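Local coordinates for protein Non-heme chloroperoxidase CPO-A1 (PDB 1A8Q) that halogenates organic substrates without haem or metal, brominating as well as chlorinating, and may act in 7-chlorotetracycline biosynthesis, at residues V22-G27 and D33-Q38; Y67-F72 and H93-G98; H107-L112 and K210-T215. One frame throughout, in Å; residues are numbered along the deposited sequence.

Contact 1 of 3, residues V22-G27 and D33-Q38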
ATOM      1  N   VAL A  22       9.904 -11.167   2.653  1.00  8.28           N
ATOM      2  CA  VAL A  22       9.489  -9.788   2.662  1.00  7.80           C
ATOM      3  C   VAL A  22       8.259  -9.750   1.713  1.00  9.64           C
ATOM      4  O   VAL A  22       8.416 -10.058   0.538  1.00  9.55           O
ATOM      5  CB  VAL A  22      10.552  -8.821   2.196  1.00  9.15           C
ATOM      6  CG1 VAL A  22      10.042  -7.377   2.326  1.00  9.96           C
ATOM      7  CG2 VAL A  22      11.859  -9.000   2.973  1.00 12.31           C
ATOM      8  N   VAL A  23       7.097  -9.464   2.272  1.00  8.24           N
ATOM      9  CA  VAL A  23       5.851  -9.527   1.485  1.00  8.57           C
ATOM     10  C   VAL A  23       5.377  -8.098   1.296  1.00  8.95           C
ATOM     11  O   VAL A  23       5.135  -7.340   2.246  1.00  8.26           O
ATOM     12  CB  VAL A  23       4.779 -10.370   2.184  1.00 10.20           C
ATOM     13  CG1 VAL A  23       3.427 -10.258   1.481  1.00 11.61           C
ATOM     14  CG2 VAL A  23       5.198 -11.843   2.293  1.00 11.15           C
ATOM     15  N   PHE A  24       5.200  -7.707   0.039  1.00  5.88           N
ATOM     16  CA  PHE A  24       4.862  -6.337  -0.323  1.00  7.80           C
ATOM     17  C   PHE A  24       3.378  -6.229  -0.658  1.00  8.34           C
ATOM     18  O   PHE A  24       2.860  -7.120  -1.350  1.00  8.52           O
ATOM     19  CB  PHE A  24       5.673  -5.887  -1.548  1.00  7.48           C
ATOM     20  CG  PHE A  24       7.152  -5.709  -1.272  1.00  7.27           C
ATOM     21  CD1 PHE A  24       7.974  -6.817  -1.405  1.00  9.31           C
ATOM     22  CD2 PHE A  24       7.628  -4.468  -0.911  1.00  8.26           C
ATOM     23  CE1 PHE A  24       9.353  -6.642  -1.152  1.00  8.59           C
ATOM     24  CE2 PHE A  24       9.006  -4.297  -0.663  1.00  8.44           C
ATOM     25  CZ  PHE A  24       9.830  -5.402  -0.808  1.00  8.47           C
ATOM     26  N   ILE A  25       2.761  -5.161  -0.136  1.00  6.63           N
ATOM     27  CA  ILE A  25       1.296  -5.012  -0.237  1.00  6.99           C
ATOM     28  C   ILE A  25       1.005  -3.692  -0.896  1.00  7.95           C
ATOM     29  O   ILE A  25       1.245  -2.585  -0.423  1.00  7.77           O
ATOM     30  CB  ILE A  25       0.687  -4.968   1.209  1.00  6.35           C
ATOM     31  CG1 ILE A  25       1.052  -6.249   1.979  1.00  9.79           C
ATOM     32  CG2 ILE A  25      -0.847  -4.864   1.128  1.00  6.82           C
ATOM     33  CD1 ILE A  25       0.741  -6.122   3.480  1.00 12.27           C
ATOM     34  N   HIS A  26       0.521  -3.749  -2.180  1.00  5.96           N
ATOM     35  CA  HIS A  26       0.410  -2.563  -2.983  1.00  5.42           C
ATOM     36  C   HIS A  26      -0.786  -1.637  -2.709  1.00  5.34           C
ATOM     37  O   HIS A  26      -1.681  -2.078  -2.012  1.00  6.72           O
ATOM     38  CB  HIS A  26       0.323  -2.952  -4.506  1.00  4.66           C
ATOM     39  CG  HIS A  26      -0.957  -3.639  -4.894  1.00  5.42           C
ATOM     40  ND1 HIS A  26      -2.089  -2.950  -5.251  1.00  6.54           N
ATOM     41  CD2 HIS A  26      -1.249  -4.984  -4.969  1.00  5.69           C
ATOM     42  CE1 HIS A  26      -3.036  -3.833  -5.536  1.00  5.18           C
ATOM     43  NE2 HIS A  26      -2.582  -5.042  -5.378  1.00  6.54           N
ATOM     44  N   GLY A  27      -0.726  -0.443  -3.295  1.00  5.76           N
ATOM     45  CA  GLY A  27      -1.831   0.516  -3.073  1.00  8.01           C
ATOM     46  C   GLY A  27      -2.813   0.556  -4.255  1.00  9.13           C
ATOM     47  O   GLY A  27      -2.688  -0.182  -5.214  1.00  8.23           O
ATOM     48  N   ASP A  33       3.112  -5.199  -9.623  1.00  8.05           N
ATOM     49  CA  ASP A  33       4.166  -4.591 -10.442  1.00  8.45           C
ATOM     50  C   ASP A  33       4.643  -3.258  -9.915  1.00  7.33           C
ATOM     51  O   ASP A  33       5.713  -2.766 -10.309  1.00  9.03           O
ATOM     52  CB  ASP A  33       3.660  -4.317 -11.876  1.00  9.61           C
ATOM     53  CG  ASP A  33       3.638  -5.575 -12.723  1.00 12.04           C
ATOM     54  OD1 ASP A  33       4.228  -6.563 -12.282  1.00 12.43           O
ATOM     55  OD2 ASP A  33       2.980  -5.577 -13.807  1.00 12.88           O
ATOM     56  N   ALA A  34       3.931  -2.569  -9.009  1.00  5.01           N
ATOM     57  CA  ALA A  34       4.323  -1.341  -8.369  1.00  6.87           C
ATOM     58  C   ALA A  34       5.504  -1.571  -7.413  1.00  8.17           C
ATOM     59  O   ALA A  34       5.962  -0.544  -6.909  1.00 10.61           O
ATOM     60  CB  ALA A  34       3.197  -0.715  -7.540  1.00  7.89           C
ATOM     61  N   TRP A  35       5.936  -2.793  -7.241  1.00  6.54           N
ATOM     62  CA  TRP A  35       7.023  -3.050  -6.306  1.00  6.11           C
ATOM     63  C   TRP A  35       8.221  -3.682  -7.006  1.00  6.93           C
ATOM     64  O   TRP A  35       9.131  -4.148  -6.304  1.00  9.58           O
ATOM     65  CB  TRP A  35       6.538  -4.090  -5.289  1.00  6.51           C
ATOM     66  CG  TRP A  35       5.500  -3.560  -4.317  1.00  6.02           C
ATOM     67  CD1 TRP A  35       4.253  -4.057  -4.135  1.00  8.26           C
ATOM     68  CD2 TRP A  35       5.737  -2.596  -3.281  1.00  7.12           C
ATOM     69  NE1 TRP A  35       3.643  -3.395  -3.068  1.00  7.95           N
ATOM     70  CE2 TRP A  35       4.530  -2.505  -2.534  1.00  8.26           C
ATOM     71  CE3 TRP A  35       6.769  -1.724  -2.980  1.00  7.14           C
ATOM     72  CZ2 TRP A  35       4.408  -1.603  -1.464  1.00 10.27           C
ATOM     73  CZ3 TRP A  35       6.675  -0.854  -1.889  1.00  9.11           C
ATOM     74  CH2 TRP A  35       5.455  -0.776  -1.167  1.00  7.18           C
ATOM     75  N   GLN A  36       8.262  -3.767  -8.336  1.00  6.72           N
ATOM     76  CA  GLN A  36       9.396  -4.525  -8.904  1.00  7.75           C
ATOM     77  C   GLN A  36      10.741  -3.962  -8.484  1.00  7.54           C
ATOM     78  O   GLN A  36      11.655  -4.775  -8.324  1.00  9.48           O
ATOM     79  CB  GLN A  36       9.273  -4.530 -10.438  1.00  9.10           C
ATOM     80  CG  GLN A  36       8.098  -5.480 -10.770  1.00 11.50           C
ATOM     81  CD  GLN A  36       8.327  -6.232 -12.072  1.00 14.61           C
ATOM     82  OE1 GLN A  36       9.475  -6.473 -12.450  1.00 13.39           O
ATOM     83  NE2 GLN A  36       7.233  -6.604 -12.731  1.00 17.12           N
ATOM     84  N   ASP A  37      10.899  -2.647  -8.373  1.00  7.45           N
ATOM     85  CA  ASP A  37      12.205  -2.111  -7.964  1.00 10.74           C
ATOM     86  C   ASP A  37      12.598  -2.645  -6.579  1.00 10.44           C
ATOM     87  O   ASP A  37      13.770  -2.992  -6.373  1.00  9.20           O
ATOM     88  CB  ASP A  37      12.146  -0.609  -7.965  1.00 13.48           C
ATOM     89  CG  ASP A  37      11.991   0.031  -9.341  1.00 16.82           C
ATOM     90  OD1 ASP A  37      12.930   0.085 -10.148  1.00 17.59           O
ATOM     91  OD2 ASP A  37      10.919   0.615  -9.559  1.00 18.66           O
ATOM     92  N   GLN A  38      11.661  -2.631  -5.650  1.00  8.46           N
ATOM     93  CA  GLN A  38      11.943  -3.087  -4.290  1.00  7.13           C
ATOM     94  C   GLN A  38      12.106  -4.570  -4.192  1.00  8.38           C
ATOM     95  O   GLN A  38      12.913  -5.093  -3.403  1.00  8.29           O
ATOM     96  CB  GLN A  38      10.790  -2.648  -3.315  1.00  7.09           C
ATOM     97  CG  GLN A  38      10.818  -1.147  -3.138  1.00  8.63           C
ATOM     98  CD  GLN A  38      10.383  -0.328  -4.323  1.00  8.96           C
ATOM     99  OE1 GLN A  38       9.410  -0.671  -4.996  1.00  9.46           O
ATOM    100  NE2 GLN A  38      11.094   0.763  -4.574  1.00  9.61           N
TER
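Phe24, near the end of strand 21-25, faces Trp35 at the N-cap of helix 36-44 with their CA atoms 7.2 Å apart, and two residues further along, His26 has Ala34 as its nearest CA, at 6.8 Å. The indole of Trp35 lies between the two backbones. Phe24 lays its CB over one face of the five-membered ring, 3.4 Å from the centroid and only 6° off the ring normal, a CH-pi contact made almost head-on. The phenyl ring then leans over the six-membered part of the indole in an oblique pairing: the centroids are 5.0 Å apart and the planes 45° apart, with Phe24 CD2 closing to 3.5 Å from Trp35 CE3. In both aromatics CG stands anti to the carbonyl carbon (chi1 -69° for Phe24), which turns each ring toward the other segment. The far rim of the phenyl ring is met by Gln38, whose CB lies 3.6 Å from Phe24 CE2. Gln38 then bends at chi2 and carries its amide off to Ala255 O and Asn265 OD1. At the indole edge the partners are backbone atoms: Ile25 C and His26 N lie near the ring plane, and Trp35 NE1 is 3.3 Å from His26 N, where two donors meet without bonding. The imidazole of His26 turns away, its ND1 giving a nearly straight bond to Gly27 O at 2.8 Å. Strand 88-93 and helix 260-272 supply further packing, through Val91 and Leu268 on Phe24. Within this beta-alpha-beta unit, what joins the end of the strand to the turn before helix 36-44 here is apolar and CH-pi contact, while the polar ends of His26 and Gln38 find their partners away from the interface.

Contact 2 of 3, residues Y67-F72 and H93-G98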
ATOM      1  N   TYR A  67     -14.532  -6.144  -1.559  1.00  9.43           N
ATOM      2  CA  TYR A  67     -13.601  -5.009  -1.556  1.00  9.66           C
ATOM      3  C   TYR A  67     -13.698  -4.288  -0.195  1.00 10.99           C
ATOM      4  O   TYR A  67     -14.201  -3.166  -0.103  1.00 12.23           O
ATOM      5  CB  TYR A  67     -13.940  -4.068  -2.709  1.00  9.75           C
ATOM      6  CG  TYR A  67     -13.631  -4.705  -4.065  1.00  9.22           C
ATOM      7  CD1 TYR A  67     -12.311  -4.934  -4.461  1.00 10.11           C
ATOM      8  CD2 TYR A  67     -14.657  -5.033  -4.935  1.00 10.31           C
ATOM      9  CE1 TYR A  67     -12.025  -5.542  -5.671  1.00  8.91           C
ATOM     10  CE2 TYR A  67     -14.388  -5.601  -6.181  1.00  9.40           C
ATOM     11  CZ  TYR A  67     -13.086  -5.859  -6.534  1.00  9.36           C
ATOM     12  OH  TYR A  67     -12.799  -6.409  -7.770  1.00  9.04           O
ATOM     13  N   ASP A  68     -13.212  -4.990   0.841  1.00  9.63           N
ATOM     14  CA  ASP A  68     -13.238  -4.445   2.205  1.00 10.37           C
ATOM     15  C   ASP A  68     -11.982  -4.968   2.910  1.00 10.31           C
ATOM     16  O   ASP A  68     -11.462  -6.030   2.547  1.00  9.51           O
ATOM     17  CB  ASP A  68     -14.486  -4.907   2.952  1.00 12.52           C
ATOM     18  CG  ASP A  68     -14.577  -6.400   3.110  1.00 14.83           C
ATOM     19  OD1 ASP A  68     -14.052  -6.926   4.100  1.00 15.87           O
ATOM     20  OD2 ASP A  68     -15.145  -7.109   2.258  1.00 17.43           O
ATOM     21  N   PHE A  69     -11.562  -4.269   3.963  1.00 10.10           N
ATOM     22  CA  PHE A  69     -10.286  -4.677   4.585  1.00  8.67           C
ATOM     23  C   PHE A  69     -10.286  -6.021   5.246  1.00  8.41           C
ATOM     24  O   PHE A  69      -9.213  -6.629   5.379  1.00  8.94           O
ATOM     25  CB  PHE A  69      -9.792  -3.557   5.535  1.00  8.40           C
ATOM     26  CG  PHE A  69      -9.291  -2.386   4.718  1.00  8.99           C
ATOM     27  CD1 PHE A  69      -8.077  -2.502   4.091  1.00  8.12           C
ATOM     28  CD2 PHE A  69     -10.030  -1.225   4.590  1.00 10.26           C
ATOM     29  CE1 PHE A  69      -7.588  -1.432   3.345  1.00 10.19           C
ATOM     30  CE2 PHE A  69      -9.520  -0.158   3.859  1.00 11.01           C
ATOM     31  CZ  PHE A  69      -8.308  -0.265   3.199  1.00 10.74           C
ATOM     32  N   ASP A  70     -11.407  -6.486   5.844  1.00  8.29           N
ATOM     33  CA  ASP A  70     -11.414  -7.821   6.430  1.00  8.77           C
ATOM     34  C   ASP A  70     -11.146  -8.891   5.356  1.00  8.98           C
ATOM     35  O   ASP A  70     -10.369  -9.809   5.554  1.00  9.34           O
ATOM     36  CB  ASP A  70     -12.806  -8.075   7.032  1.00 11.19           C
ATOM     37  CG  ASP A  70     -13.001  -7.333   8.343  1.00 14.91           C
ATOM     38  OD1 ASP A  70     -12.059  -6.874   9.004  1.00 14.55           O
ATOM     39  OD2 ASP A  70     -14.197  -7.243   8.740  1.00 16.40           O
ATOM     40  N   THR A  71     -11.774  -8.737   4.175  1.00  8.93           N
ATOM     41  CA  THR A  71     -11.517  -9.717   3.110  1.00  7.99           C
ATOM     42  C   THR A  71     -10.077  -9.594   2.611  1.00  9.31           C
ATOM     43  O   THR A  71      -9.459 -10.640   2.408  1.00 10.19           O
ATOM     44  CB  THR A  71     -12.464  -9.443   1.923  1.00  7.97           C
ATOM     45  OG1 THR A  71     -13.824  -9.642   2.410  1.00 11.07           O
ATOM     46  CG2 THR A  71     -12.236 -10.430   0.798  1.00 10.52           C
ATOM     47  N   PHE A  72      -9.597  -8.377   2.390  1.00  7.76           N
ATOM     48  CA  PHE A  72      -8.182  -8.244   1.942  1.00  6.79           C
ATOM     49  C   PHE A  72      -7.217  -8.888   2.940  1.00  9.54           C
ATOM     50  O   PHE A  72      -6.277  -9.572   2.539  1.00  9.74           O
ATOM     51  CB  PHE A  72      -7.782  -6.770   1.808  1.00  7.31           C
ATOM     52  CG  PHE A  72      -8.616  -5.994   0.804  1.00  7.15           C
ATOM     53  CD1 PHE A  72      -9.167  -6.619  -0.301  1.00  8.10           C
ATOM     54  CD2 PHE A  72      -8.828  -4.633   1.015  1.00  7.78           C
ATOM     55  CE1 PHE A  72      -9.943  -5.858  -1.188  1.00  7.40           C
ATOM     56  CE2 PHE A  72      -9.574  -3.884   0.121  1.00  9.87           C
ATOM     57  CZ  PHE A  72     -10.115  -4.521  -0.995  1.00  7.91           C
ATOM     58  N   HIS A  93       2.061  -0.090   0.954  1.00  5.56           N
ATOM     59  CA  HIS A  93       1.965   1.310   0.504  1.00  4.91           C
ATOM     60  C   HIS A  93       0.493   1.746   0.476  1.00  7.58           C
ATOM     61  O   HIS A  93      -0.357   0.938   0.130  1.00  8.56           O
ATOM     62  CB  HIS A  93       2.494   1.392  -0.954  1.00  7.31           C
ATOM     63  CG  HIS A  93       2.243   2.708  -1.607  1.00  7.43           C
ATOM     64  ND1 HIS A  93       1.488   2.734  -2.797  1.00  7.50           N
ATOM     65  CD2 HIS A  93       2.575   3.974  -1.346  1.00  7.92           C
ATOM     66  CE1 HIS A  93       1.409   3.993  -3.197  1.00  8.55           C
ATOM     67  NE2 HIS A  93       2.058   4.777  -2.337  1.00  9.61           N
ATOM     68  N   SER A  94       0.247   2.990   0.876  1.00  7.23           N
ATOM     69  CA  SER A  94      -1.091   3.601   0.726  1.00  7.96           C
ATOM     70  C   SER A  94      -2.202   2.813   1.351  1.00  7.44           C
ATOM     71  O   SER A  94      -2.088   2.390   2.511  1.00  8.26           O
ATOM     72  CB  SER A  94      -1.245   3.771  -0.821  1.00 10.83           C
ATOM     73  OG  SER A  94      -2.234   4.758  -1.073  1.00 13.59           O
ATOM     74  N   MET A  95      -3.314   2.446   0.628  1.00  7.35           N
ATOM     75  CA  MET A  95      -4.350   1.638   1.219  1.00  6.96           C
ATOM     76  C   MET A  95      -3.928   0.251   1.580  1.00  7.01           C
ATOM     77  O   MET A  95      -4.520  -0.443   2.393  1.00  9.33           O
ATOM     78  CB  MET A  95      -5.657   1.602   0.375  1.00  8.48           C
ATOM     79  CG  MET A  95      -5.451   0.739  -0.897  1.00  8.61           C
ATOM     80  SD  MET A  95      -7.084   0.253  -1.542  1.00 11.06           S
ATOM     81  CE  MET A  95      -7.447  -1.215  -0.645  1.00 14.80           C
ATOM     82  N   GLY A  96      -2.773  -0.260   1.062  1.00  6.59           N
ATOM     83  CA  GLY A  96      -2.153  -1.497   1.479  1.00  6.70           C
ATOM     84  C   GLY A  96      -1.837  -1.490   2.991  1.00  7.06           C
ATOM     85  O   GLY A  96      -1.819  -2.515   3.646  1.00  7.74           O
ATOM     86  N   GLY A  97      -1.606  -0.311   3.527  1.00  8.65           N
ATOM     87  CA  GLY A  97      -1.378  -0.148   4.988  1.00  8.60           C
ATOM     88  C   GLY A  97      -2.622  -0.533   5.783  1.00  9.01           C
ATOM     89  O   GLY A  97      -2.464  -1.055   6.889  1.00  9.09           O
ATOM     90  N   GLY A  98      -3.839  -0.393   5.228  1.00  8.32           N
ATOM     91  CA  GLY A  98      -5.019  -0.884   5.917  1.00  8.60           C
ATOM     92  C   GLY A  98      -5.097  -2.385   5.886  1.00  8.86           C
ATOM     93  O   GLY A  98      -5.610  -3.052   6.779  1.00  8.65           O
TER
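Phe69 and Phe72, on the first turn of helix 69-82, meet Met95 and Gly98 just beyond the nucleophile Ser94. Ahead of them, Asp68 is the N-cap: its OD1 accepts from Thr71 N at 2.9 Å, met from above the carboxylate plane, while OD2 takes the Thr71 hydroxyl on its syn side, tilted from the carboxylate plane. The two bonds tie Asp68 to Thr71 across the first turn, from which both phenylalanines project. Phe69 makes the larger share of the contact. Its CE1 comes edge-on to Met95 O at 3.4 Å, a carbonyl already accepting from Gly98 N. Gly98 has no side chain, which lets Phe69 CD1 rest 3.5 Å from Gly98 C, right against the helix backbone. Across this contact Phe72 meets only Met95, its CE2 being 3.5 Å from the methyl CE. The Met95 chain runs out extended at chi2 and bends at chi3 (-87°), bringing CE up to both rings, with Phe69 CE1 4.0 Å away. Arg54 makes a cation-pi contact with Phe72, and Phe204 meets Phe69 edge-to-face. The strained backbone of Ser94 (phi 55°, psi -126°) in the type II' turn from His93 to Gly96 is that of the nucleophile elbow of alpha/beta hydrolases. The elbow links strand 88-93 to helix 96-107, whose first turn packs against the start of helix 69-82, while helix 189-201 adds Cys195 and Phe199 against Met95 and Ala198 against Phe69.

Contact 3 of 3, residues H107-L112 and K210-T215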
ATOM      1  N   HIS A 107      -5.534 -11.537  12.636  1.00 14.54           N
ATOM      2  CA  HIS A 107      -4.738 -12.742  12.665  1.00 14.34           C
ATOM      3  C   HIS A 107      -3.539 -12.699  13.606  1.00 14.62           C
ATOM      4  O   HIS A 107      -2.900 -13.742  13.812  1.00 18.47           O
ATOM      5  CB  HIS A 107      -4.218 -12.971  11.210  1.00 14.04           C
ATOM      6  CG  HIS A 107      -5.418 -13.161  10.304  1.00 13.94           C
ATOM      7  ND1 HIS A 107      -6.162 -14.317  10.395  1.00 15.15           N
ATOM      8  CD2 HIS A 107      -5.982 -12.408   9.337  1.00 12.43           C
ATOM      9  CE1 HIS A 107      -7.172 -14.276   9.508  1.00 14.55           C
ATOM     10  NE2 HIS A 107      -7.062 -13.125   8.871  1.00 14.09           N
ATOM     11  N   GLY A 108      -3.209 -11.528  14.123  1.00 13.08           N
ATOM     12  CA  GLY A 108      -2.086 -11.385  15.052  1.00 16.45           C
ATOM     13  C   GLY A 108      -0.727 -11.348  14.372  1.00 17.01           C
ATOM     14  O   GLY A 108      -0.606 -11.296  13.140  1.00 16.08           O
ATOM     15  N   THR A 109       0.339 -11.346  15.190  1.00 15.74           N
ATOM     16  CA  THR A 109       1.690 -11.184  14.679  1.00 15.00           C
ATOM     17  C   THR A 109       2.566 -12.422  14.794  1.00 15.47           C
ATOM     18  O   THR A 109       3.795 -12.318  14.600  1.00 15.63           O
ATOM     19  CB  THR A 109       2.407 -10.030  15.410  1.00 17.04           C
ATOM     20  OG1 THR A 109       2.380 -10.338  16.835  1.00 17.06           O
ATOM     21  CG2 THR A 109       1.711  -8.708  15.157  1.00 16.77           C
ATOM     22  N   GLY A 110       1.970 -13.596  14.937  1.00 15.56           N
ATOM     23  CA  GLY A 110       2.756 -14.819  15.118  1.00 16.59           C
ATOM     24  C   GLY A 110       3.687 -15.152  13.966  1.00 16.73           C
ATOM     25  O   GLY A 110       4.800 -15.659  14.176  1.00 16.75           O
ATOM     26  N   ARG A 111       3.289 -14.813  12.734  1.00 14.96           N
ATOM     27  CA  ARG A 111       4.149 -15.092  11.579  1.00 15.78           C
ATOM     28  C   ARG A 111       5.054 -13.926  11.234  1.00 15.62           C
ATOM     29  O   ARG A 111       5.807 -13.994  10.241  1.00 17.47           O
ATOM     30  CB  ARG A 111       3.259 -15.349  10.338  1.00 16.46           C
ATOM     31  CG  ARG A 111       2.498 -16.640  10.343  1.00 17.31           C
ATOM     32  CD  ARG A 111       1.712 -16.849   9.034  1.00 17.89           C
ATOM     33  NE  ARG A 111       1.050 -18.145   9.068  1.00 19.09           N
ATOM     34  CZ  ARG A 111       1.537 -19.335   8.815  1.00 19.92           C
ATOM     35  NH1 ARG A 111       2.785 -19.519   8.430  1.00 20.60           N
ATOM     36  NH2 ARG A 111       0.702 -20.369   8.922  1.00 22.21           N
ATOM     37  N   LEU A 112       4.982 -12.832  11.979  1.00 13.56           N
ATOM     38  CA  LEU A 112       5.657 -11.621  11.566  1.00 13.10           C
ATOM     39  C   LEU A 112       6.870 -11.249  12.410  1.00 16.08           C
ATOM     40  O   LEU A 112       6.887 -11.399  13.637  1.00 17.86           O
ATOM     41  CB  LEU A 112       4.722 -10.392  11.599  1.00 13.74           C
ATOM     42  CG  LEU A 112       3.333 -10.557  10.960  1.00 15.27           C
ATOM     43  CD1 LEU A 112       2.551  -9.258  11.057  1.00 16.08           C
ATOM     44  CD2 LEU A 112       3.515 -10.980   9.496  1.00 15.84           C
ATOM     45  N   LYS A 210      -2.551  -2.965  18.562  1.00 16.43           N
ATOM     46  CA  LYS A 210      -2.213  -4.358  18.693  1.00 17.11           C
ATOM     47  C   LYS A 210      -0.852  -4.705  18.094  1.00 17.01           C
ATOM     48  O   LYS A 210      -0.448  -5.864  18.235  1.00 18.95           O
ATOM     49  CB  LYS A 210      -3.290  -5.246  18.069  1.00 21.48           C
ATOM     50  CG  LYS A 210      -4.632  -4.993  18.773  1.00 24.70           C
ATOM     51  CD  LYS A 210      -5.683  -5.987  18.313  1.00 28.85           C
ATOM     52  CE  LYS A 210      -6.662  -6.238  19.474  1.00 31.39           C
ATOM     53  NZ  LYS A 210      -6.027  -7.187  20.451  1.00 33.67           N
ATOM     54  N   PHE A 211      -0.174  -3.756  17.485  1.00 14.53           N
ATOM     55  CA  PHE A 211       1.154  -4.038  16.917  1.00 14.54           C
ATOM     56  C   PHE A 211       2.117  -4.297  18.085  1.00 16.10           C
ATOM     57  O   PHE A 211       2.010  -3.578  19.095  1.00 17.13           O
ATOM     58  CB  PHE A 211       1.638  -2.861  16.099  1.00 12.86           C
ATOM     59  CG  PHE A 211       1.160  -2.792  14.653  1.00 13.35           C
ATOM     60  CD1 PHE A 211      -0.177  -2.848  14.364  1.00 12.95           C
ATOM     61  CD2 PHE A 211       2.090  -2.595  13.644  1.00 14.18           C
ATOM     62  CE1 PHE A 211      -0.624  -2.765  13.040  1.00 13.86           C
ATOM     63  CE2 PHE A 211       1.658  -2.508  12.318  1.00 13.59           C
ATOM     64  CZ  PHE A 211       0.308  -2.591  12.032  1.00 14.31           C
ATOM     65  N   ASP A 212       2.959  -5.285  17.956  1.00 15.33           N
ATOM     66  CA  ASP A 212       3.951  -5.566  19.000  1.00 17.09           C
ATOM     67  C   ASP A 212       5.263  -5.974  18.332  1.00 17.25           C
ATOM     68  O   ASP A 212       5.958  -6.898  18.780  1.00 17.57           O
ATOM     69  CB  ASP A 212       3.402  -6.649  19.924  1.00 17.24           C
ATOM     70  CG  ASP A 212       3.102  -7.984  19.307  1.00 20.29           C
ATOM     71  OD1 ASP A 212       3.142  -8.139  18.059  1.00 19.66           O
ATOM     72  OD2 ASP A 212       2.839  -8.966  20.038  1.00 22.03           O
ATOM     73  N   ILE A 213       5.431  -5.530  17.082  1.00 15.44           N
ATOM     74  CA  ILE A 213       6.645  -5.820  16.306  1.00 14.64           C
ATOM     75  C   ILE A 213       7.248  -4.507  15.867  1.00 12.39           C
ATOM     76  O   ILE A 213       6.530  -3.511  15.776  1.00 12.73           O
ATOM     77  CB  ILE A 213       6.301  -6.642  15.039  1.00 17.11           C
ATOM     78  CG1 ILE A 213       5.219  -5.936  14.207  1.00 18.29           C
ATOM     79  CG2 ILE A 213       5.865  -8.056  15.437  1.00 17.28           C
ATOM     80  CD1 ILE A 213       4.900  -6.699  12.919  1.00 20.71           C
ATOM     81  N   PRO A 214       8.547  -4.423  15.577  1.00 12.65           N
ATOM     82  CA  PRO A 214       9.182  -3.194  15.155  1.00 11.74           C
ATOM     83  C   PRO A 214       8.453  -2.700  13.889  1.00 12.33           C
ATOM     84  O   PRO A 214       8.218  -3.556  13.045  1.00 11.92           O
ATOM     85  CB  PRO A 214      10.624  -3.574  14.835  1.00 11.78           C
ATOM     86  CG  PRO A 214      10.841  -4.874  15.494  1.00 13.87           C
ATOM     87  CD  PRO A 214       9.508  -5.536  15.742  1.00 13.61           C
ATOM     88  N   THR A 215       8.240  -1.413  13.791  1.00 10.47           N
ATOM     89  CA  THR A 215       7.479  -0.887  12.670  1.00 11.36           C
ATOM     90  C   THR A 215       8.138   0.393  12.218  1.00 11.29           C
ATOM     91  O   THR A 215       8.489   1.248  13.044  1.00 13.27           O
ATOM     92  CB  THR A 215       6.015  -0.587  13.093  1.00 11.62           C
ATOM     93  OG1 THR A 215       5.373  -1.810  13.489  1.00 12.12           O
ATOM     94  CG2 THR A 215       5.307   0.038  11.890  1.00 13.42           C
TER
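Thr109 and Asp212 join two surface loops by a single hydrogen bond, and Leu112 and Ile213 pack beneath it. The polar part is short: Thr109 OG1 donates to Asp212 OD1 at 2.6 Å, reaching the syn lone pair, on the side of the other carboxylate oxygen. Both groups are set by their first torsions. OG1 of Thr109 sits between the backbone N and the carbonyl carbon (chi1 57°), and the Asp212 carboxylate takes the same position (chi1 61°), bringing OD1 up to the hydroxyl. The Thr109 methyl CG2 also lies 3.3 Å from this oxygen, so OD1 is approached by both branches of the threonine. Asp212 is exposed, so the bond lies at the edge of the contact.

The apolar part lies deeper. Ile213 splits its two arms between the partners: CG2 lies 4.0 Å from Thr109 CB, and the extended arm ends in CD1, 3.9 Å from Leu112 CB. Leu112 CD1 is equally near the same methyl, the two side chains crossing at an angle. Strand 88-93 continues this packing, with Val88 and Leu90 on Leu112.

The backbone part is a type I turn from Thr109 to Leu112, closed by Leu112 N to Thr109 O at 2.9 Å; before it, Gly108 leaves helix 96-107 with positive phi. Far from the catalytic residues, the arrangement joins two helix-to-strand loops of the alpha/beta hydrolase fold, which lead from helices 96-107 and 205-208 into the adjacent parallel strands 112-118 and 215-220.

How the contacts relate
Contacts 1 and 2 adjoin, their centres 14 Å apart: Ile25 O lies 3.0 Å from His93 N, probably hydrogen-bonded between neighbouring strands 21-25 and 88-93, and Trp35 CZ2 packs 3.6 Å from His93 CB. Both lie by the catalytic triad of Ser94, Asp223 and His252. Contact 2 contains Ser94, whose OG is hydrogen-bonded to His252 NE2, and the side chain of Met95 is about 7 Å from that of His252. In contact 1, the side chain of His26 is about 8 Å from that of Ser94. Contact 3, with its centre 20 Å from that of contact 1 and 16 Å from that of contact 2, touches neither; helix 96-107 runs from contact 2 to it.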